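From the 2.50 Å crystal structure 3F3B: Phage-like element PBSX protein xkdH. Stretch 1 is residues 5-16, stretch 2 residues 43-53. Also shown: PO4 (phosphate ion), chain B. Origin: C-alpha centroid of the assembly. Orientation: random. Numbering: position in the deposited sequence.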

# COMPACT_ATOMS: atom_id res chain seq x y z
N GLN A 5 -16.17 -16.98 -4.51
CA GLN A 5 -15.43 -16.60 -5.71
C GLN A 5 -14.21 -15.76 -5.35
O GLN A 5 -14.28 -14.88 -4.50
CB GLN A 5 -16.35 -15.81 -6.65
CG GLN A 5 -15.79 -15.56 -8.03
CD GLN A 5 -16.80 -14.90 -8.95
OE1 GLN A 5 -17.15 -13.73 -8.79
NE2 GLN A 5 -17.30 -15.66 -9.92
N MSE A 6 -13.08 -16.03 -6.01
CA MSE A 6 -11.86 -15.29 -5.73
C MSE A 6 -11.20 -14.72 -6.98
O MSE A 6 -10.27 -15.32 -7.53
CB MSE A 6 -10.86 -16.18 -4.99
CG MSE A 6 -11.34 -16.68 -3.64
SE MSE A 6 -10.05 -17.81 -2.73
CE MSE A 6 -10.68 -19.55 -3.31
N LEU A 7 -11.66 -13.56 -7.43
CA LEU A 7 -11.08 -12.94 -8.61
C LEU A 7 -9.68 -12.39 -8.33
O LEU A 7 -9.44 -11.80 -7.27
CB LEU A 7 -11.98 -11.80 -9.12
CG LEU A 7 -13.35 -12.13 -9.72
CD1 LEU A 7 -13.90 -10.87 -10.35
CD2 LEU A 7 -13.23 -13.23 -10.78
N ILE A 8 -8.77 -12.59 -9.28
CA ILE A 8 -7.39 -12.14 -9.16
C ILE A 8 -7.22 -10.71 -9.69
O ILE A 8 -7.63 -10.40 -10.80
CB ILE A 8 -6.43 -13.08 -9.96
CG1 ILE A 8 -5.93 -14.23 -9.09
CG2 ILE A 8 -5.24 -12.29 -10.47
CD1 ILE A 8 -7.03 -15.07 -8.47
N HIS A 9 -6.62 -9.85 -8.88
CA HIS A 9 -6.36 -8.47 -9.29
C HIS A 9 -4.86 -8.29 -9.49
O HIS A 9 -4.06 -9.15 -9.13
CB HIS A 9 -6.87 -7.49 -8.24
CG HIS A 9 -8.35 -7.55 -8.03
ND1 HIS A 9 -9.26 -7.39 -9.06
CD2 HIS A 9 -9.08 -7.77 -6.91
CE1 HIS A 9 -10.48 -7.50 -8.58
NE2 HIS A 9 -10.41 -7.73 -7.28
N ARG A 10 -4.46 -7.17 -10.08
CA ARG A 10 -3.05 -6.90 -10.32
C ARG A 10 -2.72 -5.53 -9.78
O ARG A 10 -3.43 -4.56 -10.04
CB ARG A 10 -2.73 -6.94 -11.82
CG ARG A 10 -2.95 -8.30 -12.45
CD ARG A 10 -1.94 -9.30 -11.92
NE ARG A 10 -2.27 -10.66 -12.32
CZ ARG A 10 -1.36 -11.60 -12.57
NH1 ARG A 10 -0.06 -11.33 -12.46
NH2 ARG A 10 -1.75 -12.82 -12.91
N CYS A 11 -1.63 -5.44 -9.02
CA CYS A 11 -1.21 -4.16 -8.46
C CYS A 11 0.30 -3.99 -8.52
O CYS A 11 1.05 -4.95 -8.71
CB CYS A 11 -1.67 -4.06 -7.00
SG CYS A 11 -0.82 -5.22 -5.90
N ASP A 12 0.74 -2.74 -8.38
CA ASP A 12 2.16 -2.43 -8.34
C ASP A 12 2.42 -2.10 -6.89
O ASP A 12 1.58 -1.49 -6.23
CB ASP A 12 2.48 -1.22 -9.22
CG ASP A 12 2.34 -1.52 -10.69
OD1 ASP A 12 2.48 -2.71 -11.07
OD2 ASP A 12 2.12 -0.57 -11.46
N ILE A 13 3.58 -2.50 -6.39
CA ILE A 13 3.92 -2.25 -5.01
C ILE A 13 5.16 -1.37 -4.89
O ILE A 13 6.12 -1.53 -5.64
CB ILE A 13 4.16 -3.60 -4.28
CG1 ILE A 13 2.96 -4.52 -4.50
CG2 ILE A 13 4.35 -3.37 -2.80
CD1 ILE A 13 3.15 -5.95 -3.98
N TYR A 14 5.12 -0.44 -3.94
CA TYR A 14 6.22 0.49 -3.68
C TYR A 14 6.58 0.39 -2.21
O TYR A 14 5.71 0.52 -1.34
CB TYR A 14 5.81 1.94 -3.95
CG TYR A 14 5.35 2.24 -5.36
CD1 TYR A 14 6.09 3.10 -6.18
CD2 TYR A 14 4.17 1.69 -5.86
CE1 TYR A 14 5.66 3.40 -7.47
CE2 TYR A 14 3.73 1.98 -7.15
CZ TYR A 14 4.48 2.84 -7.95
OH TYR A 14 4.05 3.11 -9.23
N HIS A 15 7.86 0.20 -1.92
CA HIS A 15 8.31 0.11 -0.55
C HIS A 15 8.83 1.43 -0.02
O HIS A 15 9.45 2.20 -0.75
CB HIS A 15 9.42 -0.94 -0.43
CG HIS A 15 9.03 -2.29 -0.92
ND1 HIS A 15 7.81 -2.86 -0.63
CD2 HIS A 15 9.71 -3.21 -1.64
CE1 HIS A 15 7.76 -4.08 -1.14
NE2 HIS A 15 8.91 -4.31 -1.76
N GLU A 16 8.58 1.71 1.25
CA GLU A 16 9.08 2.92 1.87
C GLU A 16 10.60 2.76 1.85
O GLU A 16 11.11 1.66 2.04
CB GLU A 16 8.58 3.05 3.31
CG GLU A 16 7.08 3.32 3.43
CD GLU A 16 6.72 4.78 3.18
OE1 GLU A 16 7.35 5.41 2.30
OE2 GLU A 16 5.80 5.30 3.86
N PRO A 43 7.71 1.43 -9.56
CA PRO A 43 7.33 0.29 -8.73
C PRO A 43 8.50 -0.64 -8.43
O PRO A 43 9.34 -0.89 -9.29
CB PRO A 43 6.26 -0.40 -9.57
CG PRO A 43 5.65 0.74 -10.33
CD PRO A 43 6.86 1.51 -10.76
N ASP A 44 8.54 -1.15 -7.20
CA ASP A 44 9.59 -2.09 -6.82
C ASP A 44 9.18 -3.45 -7.37
O ASP A 44 10.00 -4.23 -7.84
CB ASP A 44 9.75 -2.13 -5.30
CG ASP A 44 10.39 -0.87 -4.75
OD1 ASP A 44 11.51 -0.53 -5.20
OD2 ASP A 44 9.80 -0.21 -3.86
N GLU A 45 7.88 -3.73 -7.30
CA GLU A 45 7.32 -4.98 -7.81
C GLU A 45 6.23 -4.57 -8.79
O GLU A 45 5.57 -3.56 -8.61
CB GLU A 45 6.75 -5.81 -6.66
CG GLU A 45 7.81 -6.50 -5.81
CD GLU A 45 7.25 -7.08 -4.51
OE1 GLU A 45 7.32 -6.40 -3.46
OE2 GLU A 45 6.72 -8.21 -4.55
N GLN A 46 6.05 -5.35 -9.85
CA GLN A 46 5.08 -4.98 -10.86
C GLN A 46 4.08 -6.07 -11.22
O GLN A 46 4.40 -7.26 -11.23
CB GLN A 46 5.84 -4.56 -12.12
CG GLN A 46 5.32 -3.32 -12.80
CD GLN A 46 6.39 -2.60 -13.61
OE1 GLN A 46 6.10 -1.61 -14.28
NE2 GLN A 46 7.62 -3.09 -13.54
N ASP A 47 2.86 -5.65 -11.52
CA ASP A 47 1.79 -6.56 -11.92
C ASP A 47 1.73 -7.80 -11.02
O ASP A 47 1.69 -8.94 -11.49
CB ASP A 47 2.01 -6.95 -13.39
CG ASP A 47 0.86 -7.75 -13.96
OD1 ASP A 47 -0.31 -7.37 -13.71
OD2 ASP A 47 1.11 -8.75 -14.67
N VAL A 48 1.72 -7.57 -9.71
CA VAL A 48 1.67 -8.66 -8.74
C VAL A 48 0.24 -9.17 -8.57
O VAL A 48 -0.70 -8.37 -8.44
CB VAL A 48 2.19 -8.19 -7.36
CG1 VAL A 48 2.24 -9.37 -6.40
CG2 VAL A 48 3.57 -7.58 -7.51
N PRO A 49 0.05 -10.51 -8.56
CA PRO A 49 -1.26 -11.13 -8.40
C PRO A 49 -1.73 -11.16 -6.96
O PRO A 49 -0.96 -11.43 -6.04
CB PRO A 49 -1.04 -12.52 -8.96
CG PRO A 49 0.35 -12.81 -8.53
CD PRO A 49 1.08 -11.53 -8.82
N CYS A 50 -3.02 -10.88 -6.77
CA CYS A 50 -3.62 -10.88 -5.44
C CYS A 50 -5.14 -10.98 -5.57
O CYS A 50 -5.69 -10.92 -6.67
CB CYS A 50 -3.27 -9.58 -4.73
SG CYS A 50 -3.82 -8.12 -5.64
N TYR A 51 -5.81 -11.15 -4.44
CA TYR A 51 -7.27 -11.21 -4.43
C TYR A 51 -7.72 -10.64 -3.10
O TYR A 51 -6.99 -10.72 -2.10
CB TYR A 51 -7.76 -12.64 -4.65
CG TYR A 51 -7.57 -13.61 -3.50
CD1 TYR A 51 -8.49 -13.68 -2.46
CD2 TYR A 51 -6.50 -14.50 -3.49
CE1 TYR A 51 -8.36 -14.61 -1.44
CE2 TYR A 51 -6.35 -15.44 -2.47
CZ TYR A 51 -7.29 -15.49 -1.45
OH TYR A 51 -7.17 -16.42 -0.44
N PHE A 52 -8.91 -10.04 -3.07
CA PHE A 52 -9.38 -9.42 -1.83
C PHE A 52 -10.60 -10.05 -1.16
O PHE A 52 -11.40 -10.73 -1.78
CB PHE A 52 -9.73 -7.95 -2.07
CG PHE A 52 -8.77 -7.21 -2.98
CD1 PHE A 52 -7.40 -7.39 -2.88
CD2 PHE A 52 -9.25 -6.27 -3.89
CE1 PHE A 52 -6.52 -6.64 -3.67
CE2 PHE A 52 -8.39 -5.52 -4.68
CZ PHE A 52 -7.02 -5.70 -4.57
N THR A 53 -10.71 -9.79 0.15
CA THR A 53 -11.85 -10.21 0.95
C THR A 53 -12.08 -9.05 1.92
O THR A 53 -11.36 -8.05 1.86
CB THR A 53 -11.60 -11.50 1.74
OG1 THR A 53 -10.63 -11.27 2.77
CG2 THR A 53 -11.12 -12.61 0.80
P PO4 B . -7.55 -5.72 -12.16
O1 PO4 B . -7.67 -4.35 -12.72
O2 PO4 B . -7.99 -6.71 -13.18
O3 PO4 B . -6.14 -5.98 -11.79
O4 PO4 B . -8.42 -5.84 -10.96
O HOH W 1 11.65 1.29 -2.32

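The two stretches pair as antiparallel strands, and the register decides which side chains face each other. His 9 N donates to Cys 50 O (2.6 Å) and Cys 50 N to His 9 O (3.1 Å); Cys 11 N and Val 48 O (3.1 Å) and Val 48 N and Cys 11 O (2.9 Å) repeat the pattern. Between Cys 11 and Ile 13 the register slips by one, a beta bulge, after which Ile 13 N bonds to Glu 45 O (3.2 Å) while Ile 13 O accepts from both Asp 44 N (2.9 Å) and Glu 45 N (3.3 Å).

At the bulge, Asp 12, m at chi1, places OD1 where Asp 47 N donates to it (3.0 Å, 169°). Asp 47, the corner residue, has a positive phi (45°).

Arg 10, m at chi1 and chi2 and then t at chi3, reaches across to the neighbouring strand. Its guanidinium lays one face over Pro 49 CB, leaving its edge free for polar contact: NH1 donates to Asp 47 O (3.1 Å). The salt bridge from Arg 10 NH1 to Asp 47 OD2 (3.6 Å) is purely electrostatic, since the oxygen lies well out of the guanidinium plane.

Cys 11, Ile 13, Val 48 and Cys 50 share a sheet face and are buried, as suits compact apolar groups. Ile 13, m then t, extends CD1 to 3.9 Å from Val 48 CG2; both cysteines adopt p, yet Cys 11 SG and Cys 50 SG, 4.2 Å apart, form no disulfide.

Aromatic rings cover the ends. Met 6 SE, a selenomethionine atom, sits 4.2 Å from the Tyr 51 ring centroid, over its face. The m rotamer of Tyr 14 places its ring against Pro 43, whose CA is 3.9 Å from the ring centroid. Nearby, Asp 44 OD2 accepts from His 15 N (2.8 Å).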